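Local coordinates for protein dipicolinate synthase subunit A (Bacillus halodurans, PDB 3D4O) that probably serves as the two-Rossmann-domain, dehydrogenase-like subunit of dipicolinate synthase, which makes the dipicolinic acid of bacterial spores, at residues L161-R172 and R193-I204. Residues are numbered along the deposited sequence; the frame is centred on the assembly and turned at random. Where two conformers were deposited one is given.
Sequences LGLGRVGMSVAR and RIAEMGMEPFHI. With EDO (1,2-ethanediol), chain L.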
loop_
_atom_site.group_PDB
_atom_site.type_symbol
_atom_site.label_atom_id
_atom_site.label_comp_id
_atom_site.label_asym_id
_atom_site.label_seq_id
_atom_site.Cartn_x
_atom_site.Cartn_y
_atom_site.Cartn_z
ATOM N N LEU C 161 -1.973 11.186 -14.914
ATOM C CA LEU C 161 -1.700 11.732 -16.250
ATOM C C LEU C 161 -2.000 10.623 -17.236
ATOM O O LEU C 161 -1.369 9.561 -17.207
ATOM C CB LEU C 161 -0.261 12.197 -16.383
ATOM C CG LEU C 161 0.173 13.228 -15.341
ATOM C CD1 LEU C 161 1.635 13.630 -15.573
ATOM C CD2 LEU C 161 -0.717 14.462 -15.293
ATOM N N GLY C 162 -3.046 10.861 -18.016
ATOM C CA GLY C 162 -3.521 9.932 -19.038
ATOM C C GLY C 162 -4.777 9.208 -18.636
ATOM O O GLY C 162 -4.932 8.809 -17.480
ATOM N N LEU C 163 -5.710 9.092 -19.578
ATOM C CA LEU C 163 -6.913 8.357 -19.300
ATOM C C LEU C 163 -7.056 7.203 -20.308
ATOM O O LEU C 163 -8.124 6.938 -20.880
ATOM C CB LEU C 163 -8.153 9.224 -19.226
ATOM C CG LEU C 163 -9.272 8.431 -18.536
ATOM C CD1 LEU C 163 -9.334 8.698 -16.999
ATOM C CD2 LEU C 163 -10.577 8.762 -19.149
ATOM N N GLY C 164 -5.933 6.535 -20.509
ATOM C CA GLY C 164 -5.915 5.315 -21.303
ATOM C C GLY C 164 -6.404 4.138 -20.461
ATOM O O GLY C 164 -7.045 4.311 -19.403
ATOM N N ARG C 165 -6.043 2.943 -20.906
ATOM C CA ARG C 165 -6.526 1.703 -20.275
ATOM C C ARG C 165 -6.109 1.610 -18.827
ATOM O O ARG C 165 -6.865 1.152 -17.973
ATOM C CB ARG C 165 -6.078 0.461 -21.070
ATOM C CG ARG C 165 -6.609 0.450 -22.539
ATOM C CD ARG C 165 -5.862 -0.495 -23.477
ATOM N NE ARG C 165 -4.409 -0.344 -23.383
ATOM C CZ ARG C 165 -3.525 -1.111 -24.014
ATOM N NH1 ARG C 165 -3.922 -2.076 -24.822
ATOM N NH2 ARG C 165 -2.236 -0.915 -23.826
ATOM N N VAL C 166 -4.922 2.092 -18.515
ATOM C CA VAL C 166 -4.460 1.970 -17.150
ATOM C C VAL C 166 -4.916 3.144 -16.278
ATOM O O VAL C 166 -5.336 2.989 -15.108
ATOM C CB VAL C 166 -2.946 1.918 -17.090
ATOM C CG1 VAL C 166 -2.481 1.932 -15.621
ATOM C CG2 VAL C 166 -2.425 0.655 -17.862
ATOM N N GLY C 167 -4.778 4.307 -16.877
ATOM C CA GLY C 167 -5.050 5.569 -16.227
ATOM C C GLY C 167 -6.465 5.589 -15.728
ATOM O O GLY C 167 -6.735 6.092 -14.665
HETATM N N MSE C 168 -7.362 5.021 -16.520
HETATM C CA MSE C 168 -8.763 4.991 -16.144
HETATM C C MSE C 168 -8.989 4.141 -14.889
HETATM O O MSE C 168 -9.810 4.477 -14.042
HETATM C CB MSE C 168 -9.634 4.498 -17.286
HETATM C CG MSE C 168 -11.023 4.151 -16.798
HETATM SE SE MSE C 168 -12.299 4.167 -18.187
HETATM C CE MSE C 168 -11.894 6.005 -18.479
ATOM N N SER C 169 -8.237 3.054 -14.772
ATOM C CA SER C 169 -8.377 2.131 -13.620
ATOM C C SER C 169 -7.729 2.692 -12.365
ATOM O O SER C 169 -8.200 2.503 -11.248
ATOM C CB SER C 169 -7.683 0.806 -13.922
ATOM O OG SER C 169 -8.296 0.182 -15.023
ATOM N N VAL C 170 -6.630 3.372 -12.599
ATOM C CA VAL C 170 -5.804 3.948 -11.544
ATOM C C VAL C 170 -6.527 5.122 -10.914
ATOM O O VAL C 170 -6.667 5.212 -9.705
ATOM C CB VAL C 170 -4.409 4.354 -12.053
ATOM C CG1 VAL C 170 -3.714 5.332 -11.078
ATOM C CG2 VAL C 170 -3.546 3.088 -12.307
ATOM N N ALA C 171 -7.033 5.998 -11.756
ATOM C CA ALA C 171 -7.712 7.202 -11.263
ATOM C C ALA C 171 -8.977 6.828 -10.472
ATOM O O ALA C 171 -9.221 7.335 -9.370
ATOM C CB ALA C 171 -8.028 8.133 -12.405
ATOM N N ARG C 172 -9.709 5.853 -10.986
ATOM C CA ARG C 172 -10.967 5.402 -10.382
ATOM C C ARG C 172 -10.744 4.911 -8.938
ATOM O O ARG C 172 -11.511 5.194 -8.023
ATOM C CB ARG C 172 -11.610 4.308 -11.261
ATOM C CG ARG C 172 -13.025 3.892 -10.863
ATOM C CD ARG C 172 -13.714 2.948 -11.915
ATOM N NE ARG C 172 -14.500 3.582 -13.001
ATOM C CZ ARG C 172 -14.186 3.541 -14.305
ATOM N NH1 ARG C 172 -13.081 2.915 -14.679
ATOM N NH2 ARG C 172 -14.998 4.096 -15.241
ATOM N N ARG C 193 -14.951 12.517 -20.170
ATOM C CA ARG C 193 -15.112 11.275 -19.402
ATOM C C ARG C 193 -14.659 11.472 -17.955
ATOM O O ARG C 193 -15.312 11.030 -16.994
ATOM C CB ARG C 193 -14.356 10.117 -20.073
ATOM C CG ARG C 193 -14.471 8.713 -19.412
ATOM C CD ARG C 193 -15.900 8.235 -19.123
ATOM N NE ARG C 193 -16.627 7.965 -20.352
ATOM C CZ ARG C 193 -17.936 7.867 -20.424
ATOM N NH1 ARG C 193 -18.665 8.091 -19.357
ATOM N NH2 ARG C 193 -18.506 7.646 -21.585
ATOM N N ILE C 194 -13.523 12.124 -17.801
ATOM C CA ILE C 194 -12.983 12.421 -16.463
ATOM C C ILE C 194 -14.033 13.168 -15.611
ATOM O O ILE C 194 -14.225 12.907 -14.435
ATOM C CB ILE C 194 -11.675 13.291 -16.549
ATOM C CG1 ILE C 194 -10.526 12.489 -17.181
ATOM C CG2 ILE C 194 -11.267 13.808 -15.150
ATOM C CD1 ILE C 194 -9.460 13.339 -17.938
ATOM N N ALA C 195 -14.702 14.098 -16.248
ATOM C CA ALA C 195 -15.721 14.938 -15.607
ATOM C C ALA C 195 -16.871 14.039 -15.221
ATOM O O ALA C 195 -17.369 14.067 -14.080
ATOM C CB ALA C 195 -16.212 16.020 -16.554
ATOM N N GLU C 196 -17.290 13.242 -16.198
ATOM C CA GLU C 196 -18.375 12.287 -15.954
ATOM C C GLU C 196 -18.059 11.344 -14.795
ATOM O O GLU C 196 -18.925 10.918 -14.070
ATOM C CB GLU C 196 -18.717 11.482 -17.209
ATOM C CG GLU C 196 -19.821 10.472 -17.012
ATOM C CD GLU C 196 -19.321 9.164 -16.431
ATOM O OE1 GLU C 196 -18.178 8.757 -16.720
ATOM O OE2 GLU C 196 -20.076 8.535 -15.689
HETATM N N MSE C 197 -16.800 11.026 -14.613
HETATM C CA MSE C 197 -16.400 10.175 -13.495
HETATM C C MSE C 197 -16.288 10.950 -12.151
HETATM O O MSE C 197 -15.919 10.388 -11.122
HETATM C CB MSE C 197 -15.086 9.465 -13.840
HETATM C CG MSE C 197 -15.241 8.504 -15.008
HETATM SE SE MSE C 197 -13.550 7.745 -15.644
HETATM C CE MSE C 197 -13.116 6.718 -14.042
ATOM N N GLY C 198 -16.641 12.230 -12.175
ATOM C CA GLY C 198 -16.650 13.084 -10.977
ATOM C C GLY C 198 -15.266 13.456 -10.521
ATOM O O GLY C 198 -14.973 13.661 -9.333
HETATM N N MSE C 199 -14.382 13.500 -11.479
HETATM C CA MSE C 199 -13.035 13.885 -11.187
HETATM C C MSE C 199 -12.739 15.189 -11.938
HETATM O O MSE C 199 -13.487 15.595 -12.818
HETATM C CB MSE C 199 -12.069 12.771 -11.577
HETATM C CG MSE C 199 -12.340 11.479 -10.815
HETATM SE SE MSE C 199 -11.127 10.002 -11.289
HETATM C CE MSE C 199 -11.389 10.017 -13.169
ATOM N N GLU C 200 -11.615 15.811 -11.616
ATOM C CA GLU C 200 -11.294 17.119 -12.193
ATOM C C GLU C 200 -10.389 16.980 -13.405
ATOM O O GLU C 200 -9.239 16.574 -13.269
ATOM C CB GLU C 200 -10.625 18.042 -11.158
ATOM C CG GLU C 200 -10.211 19.366 -11.802
ATOM C CD GLU C 200 -9.404 20.295 -10.892
ATOM O OE1 GLU C 200 -9.246 20.025 -9.673
ATOM O OE2 GLU C 200 -8.930 21.311 -11.435
ATOM N N PRO C 201 -10.910 17.285 -14.597
ATOM C CA PRO C 201 -10.028 17.171 -15.744
ATOM C C PRO C 201 -9.226 18.402 -15.964
ATOM O O PRO C 201 -9.602 19.482 -15.524
ATOM C CB PRO C 201 -10.997 17.060 -16.922
ATOM C CG PRO C 201 -12.200 17.825 -16.507
ATOM C CD PRO C 201 -12.274 17.703 -14.982
ATOM N N PHE C 202 -8.099 18.226 -16.619
ATOM C CA PHE C 202 -7.293 19.359 -17.052
ATOM C C PHE C 202 -6.542 19.028 -18.320
ATOM O O PHE C 202 -6.151 17.907 -18.509
ATOM C CB PHE C 202 -6.341 19.853 -15.967
ATOM C CG PHE C 202 -5.218 18.895 -15.608
ATOM C CD1 PHE C 202 -5.418 17.898 -14.676
ATOM C CD2 PHE C 202 -3.957 19.070 -16.138
ATOM C CE1 PHE C 202 -4.395 17.060 -14.297
ATOM C CE2 PHE C 202 -2.905 18.240 -15.770
ATOM C CZ PHE C 202 -3.134 17.226 -14.858
ATOM N N HIS C 203 -6.354 20.003 -19.196
ATOM C CA HIS C 203 -5.617 19.735 -20.427
ATOM C C HIS C 203 -4.174 19.537 -20.037
ATOM O O HIS C 203 -3.568 20.319 -19.290
ATOM C CB HIS C 203 -5.761 20.850 -21.476
ATOM C CG HIS C 203 -5.309 20.448 -22.848
ATOM N ND1 HIS C 203 -4.002 20.566 -23.271
ATOM C CD2 HIS C 203 -6.003 19.964 -23.907
ATOM C CE1 HIS C 203 -3.912 20.167 -24.528
ATOM N NE2 HIS C 203 -5.113 19.798 -24.936
ATOM N N ILE C 204 -3.629 18.470 -20.582
ATOM C CA ILE C 204 -2.287 18.027 -20.261
ATOM C C ILE C 204 -1.241 19.125 -20.465
ATOM O O ILE C 204 -0.169 19.119 -19.853
ATOM C CB ILE C 204 -1.919 16.783 -21.071
ATOM C CG1 ILE C 204 -0.726 16.075 -20.443
ATOM C CG2 ILE C 204 -1.653 17.163 -22.555
ATOM C CD1 ILE C 204 -0.928 15.529 -19.064
HETATM C C1 EDO L . -14.569 7.837 -9.904
HETATM O O1 EDO L . -15.650 7.658 -10.824
HETATM C C2 EDO L . -14.993 7.374 -8.509
HETATM O O2 EDO L . -14.177 6.269 -8.147
#
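Met197 O accepts a hydrogen bond from O1 of a 1,2-ethanediol at 2.8 Å, and O2 of the same molecule, probably picked up during crystallisation, gives a weak one to Arg172 O. The diol thus spans two chain segments that share no direct hydrogen bond. They belong to a Rossmann-type domain: 161-172 carries the end of strand 157-161, a GxGxxG-like turn (Gly162, Gly164, Gly167) and the start of the next helix, consistent with a dinucleotide-binding loop, while 193-204 brings the end of helix 188-196 and the edge strand 200-203. Met168, Met197 and Met199 are all selenomethionines. Near the diol, in one of two modelled Arg172 conformers, and so less certainly, the methyl CE of Met197 sits over the centre of one guanidinium face, 3.4 Å from Arg172 CZ. The Met197 chain runs straight through chi2 and bends at chi3 (66°), which swings CE onto that face. Met168 meets Met197 at about a right angle, its CE 3.7 Å from Met197 SE and also against Arg193 CG. Deeper in, Met199 SE packs on Ala171 CB, and both side chains also touch Val183 of the neighbouring strand 180-185. Within the glycine turn, Leu163 divides its methyls, CD2 on Arg193 CG and CD1 on Ile194 CG1. At the far end, Leu161 CD2 lies 3.7 Å from Phe202 CZ and 3.9 Å from Ile204 CD1.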